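Local coordinates for 6-phosphogluconate dehydrogenase (Pseudomonas syringae, PDB 5U5G), which probably reduces (2-oxopropyl)phosphonic acid with NADPH, a late step in the biosynthesis of the antibiotic fosfomycin, at residues A109-Q113 and Q114-Y118. Sequence-based numbering, arbitrary orientation.
Sequences AAFAQ and QGADY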
ATOM      1  N   ALA A 109     -16.644  12.925  27.364  1.00 26.27           N
ATOM      2  CA  ALA A 109     -17.669  13.519  28.219  1.00 28.95           C
ATOM      3  C   ALA A 109     -17.344  13.340  29.696  1.00 27.70           C
ATOM      4  O   ALA A 109     -17.518  14.273  30.490  1.00 32.27           O
ATOM      5  CB  ALA A 109     -19.037  12.917  27.904  1.00 25.01           C
ATOM      6  N   ALA A 110     -16.876  12.152  30.090  1.00 28.14           N
ATOM      7  CA  ALA A 110     -16.577  11.925  31.503  1.00 30.77           C
ATOM      8  C   ALA A 110     -15.453  12.836  31.978  1.00 30.22           C
ATOM      9  O   ALA A 110     -15.507  13.374  33.094  1.00 33.57           O
ATOM     10  CB  ALA A 110     -16.230  10.456  31.751  1.00 26.53           C
ATOM     11  N   PHE A 111     -14.430  13.036  31.143  1.00 25.23           N
ATOM     12  CA  PHE A 111     -13.346  13.941  31.525  1.00 29.71           C
ATOM     13  C   PHE A 111     -13.854  15.368  31.677  1.00 32.87           C
ATOM     14  O   PHE A 111     -13.494  16.060  32.638  1.00 32.76           O
ATOM     15  CB  PHE A 111     -12.211  13.895  30.498  1.00 25.24           C
ATOM     16  CG  PHE A 111     -11.179  12.826  30.774  1.00 25.69           C
ATOM     17  CD1 PHE A 111     -11.515  11.478  30.699  1.00 24.08           C
ATOM     18  CD2 PHE A 111      -9.860  13.171  31.057  1.00 28.58           C
ATOM     19  CE1 PHE A 111     -10.558  10.482  30.939  1.00 27.33           C
ATOM     20  CE2 PHE A 111      -8.894  12.182  31.288  1.00 29.28           C
ATOM     21  CZ  PHE A 111      -9.245  10.840  31.245  1.00 27.21           C
ATOM     22  N   ALA A 112     -14.683  15.827  30.728  1.00 27.95           N
ATOM     23  CA  ALA A 112     -15.173  17.202  30.764  1.00 28.74           C
ATOM     24  C   ALA A 112     -15.940  17.481  32.053  1.00 34.65           C
ATOM     25  O   ALA A 112     -15.792  18.554  32.650  1.00 35.71           O
ATOM     26  CB  ALA A 112     -16.044  17.479  29.538  1.00 29.18           C
ATOM     27  N   GLN A 113     -16.744  16.513  32.509  1.00 35.15           N
ATOM     28  CA  GLN A 113     -17.455  16.653  33.775  1.00 39.34           C
ATOM     29  C   GLN A 113     -16.504  16.957  34.930  1.00 39.26           C
ATOM     30  O   GLN A 113     -16.831  17.763  35.807  1.00 44.63           O
ATOM     31  CB  GLN A 113     -18.247  15.384  34.082  1.00 40.28           C
ATOM     32  CG  GLN A 113     -19.485  15.167  33.241  1.00 46.90           C
ATOM     33  CD  GLN A 113     -20.057  13.774  33.446  1.00 51.76           C
ATOM     34  OE1 GLN A 113     -20.378  13.067  32.481  1.00 53.82           O
ATOM     35  NE2 GLN A 113     -20.165  13.359  34.712  1.00 54.73           N
ATOM     36  N   GLN A 114     -15.337  16.310  34.961  1.00 38.09           N
ATOM     37  CA  GLN A 114     -14.343  16.536  36.010  1.00 38.40           C
ATOM     38  C   GLN A 114     -13.520  17.807  35.798  1.00 38.62           C
ATOM     39  O   GLN A 114     -12.602  18.069  36.586  1.00 42.09           O
ATOM     40  CB  GLN A 114     -13.372  15.347  36.111  1.00 41.50           C
ATOM     41  CG  GLN A 114     -13.985  13.970  36.317  1.00 43.06           C
ATOM     42  CD  GLN A 114     -14.599  13.791  37.693  1.00 54.12           C
ATOM     43  OE1 GLN A 114     -13.957  13.284  38.615  1.00 56.97           O
ATOM     44  NE2 GLN A 114     -15.857  14.202  37.836  1.00 53.97           N
ATOM     45  N   GLY A 115     -13.799  18.588  34.757  1.00 33.90           N
ATOM     46  CA  GLY A 115     -12.931  19.708  34.446  1.00 31.53           C
ATOM     47  C   GLY A 115     -11.567  19.325  33.911  1.00 32.94           C
ATOM     48  O   GLY A 115     -10.634  20.126  33.987  1.00 33.54           O
ATOM     49  N   ALA A 116     -11.420  18.117  33.377  1.00 31.40           N
ATOM     50  CA  ALA A 116     -10.184  17.654  32.759  1.00 30.71           C
ATOM     51  C   ALA A 116     -10.408  17.476  31.260  1.00 29.02           C
ATOM     52  O   ALA A 116     -11.507  17.698  30.748  1.00 32.90           O
ATOM     53  CB  ALA A 116      -9.705  16.356  33.420  1.00 29.64           C
ATOM     54  N   ASP A 117      -9.352  17.077  30.546  1.00 26.84           N
ATOM     55  CA  ASP A 117      -9.416  16.915  29.098  1.00 27.09           C
ATOM     56  C   ASP A 117      -8.927  15.541  28.668  1.00 30.42           C
ATOM     57  O   ASP A 117      -7.792  15.156  28.968  1.00 25.30           O
ATOM     58  CB  ASP A 117      -8.593  17.973  28.371  1.00 29.26           C
ATOM     59  CG  ASP A 117      -9.398  19.218  28.068  1.00 33.45           C
ATOM     60  OD1 ASP A 117     -10.131  19.221  27.048  1.00 31.24           O
ATOM     61  OD2 ASP A 117      -9.295  20.177  28.854  1.00 31.48           O
ATOM     62  N   TYR A 118      -9.781  14.822  27.946  1.00 25.44           N
ATOM     63  CA  TYR A 118      -9.378  13.634  27.202  1.00 26.04           C
ATOM     64  C   TYR A 118      -8.892  14.065  25.822  1.00 25.46           C
ATOM     65  O   TYR A 118      -9.584  14.819  25.128  1.00 23.72           O
ATOM     66  CB  TYR A 118     -10.560  12.667  27.088  1.00 24.82           C
ATOM     67  CG  TYR A 118     -10.253  11.297  26.495  1.00 24.96           C
ATOM     68  CD1 TYR A 118      -9.528  10.352  27.218  1.00 22.84           C
ATOM     69  CD2 TYR A 118     -10.735  10.936  25.235  1.00 25.03           C
ATOM     70  CE1 TYR A 118      -9.268   9.090  26.695  1.00 24.05           C
ATOM     71  CE2 TYR A 118     -10.478   9.680  24.697  1.00 24.44           C
ATOM     72  CZ  TYR A 118      -9.741   8.762  25.433  1.00 23.50           C
ATOM     73  OH  TYR A 118      -9.485   7.517  24.906  1.00 24.01           O
TER
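Phe-111 lays one ring face against the start of the strand that follows its helix: Tyr-118 CB lies 4.0 Å from the Phe-111 ring centroid and 22° off the ring normal, which meets the geometry of a CH-pi contact. The two rings are oblique, with planes at 54°. Tyr-118, with CG turned away from the backbone N, sends its ring across that of Phe-111 at an angle, CD1 coming 3.9 Å from Phe-111 CE1. At the other end, Ala-116 CB approaches Phe-111 CD2 at 4.0 Å. The turn that brings these groups back is a Schellman motif. Ala-116 N donates to Phe-111 O (3.0 Å, N-H...O 155°). Gly-115 N donates to Ala-112 O at 2.9 Å, and both donors lie above the carbonyl planes; Gly-115 has the positive phi of this motif. Gln-114 N adds a weak bond to Ala-110 O. The Tyr-118 hydroxyl is hydrogen-bonded to Asp-95 OD2, and its ring meets His-108 edge-to-face. The turn ends helix 101-113 and leads into strand 117-124, completing a beta-alpha-beta unit with strand 92-95 in the Rossmann-type domain, while Leu-84 of helix 83-86 and Leu-87 pack on Phe-111.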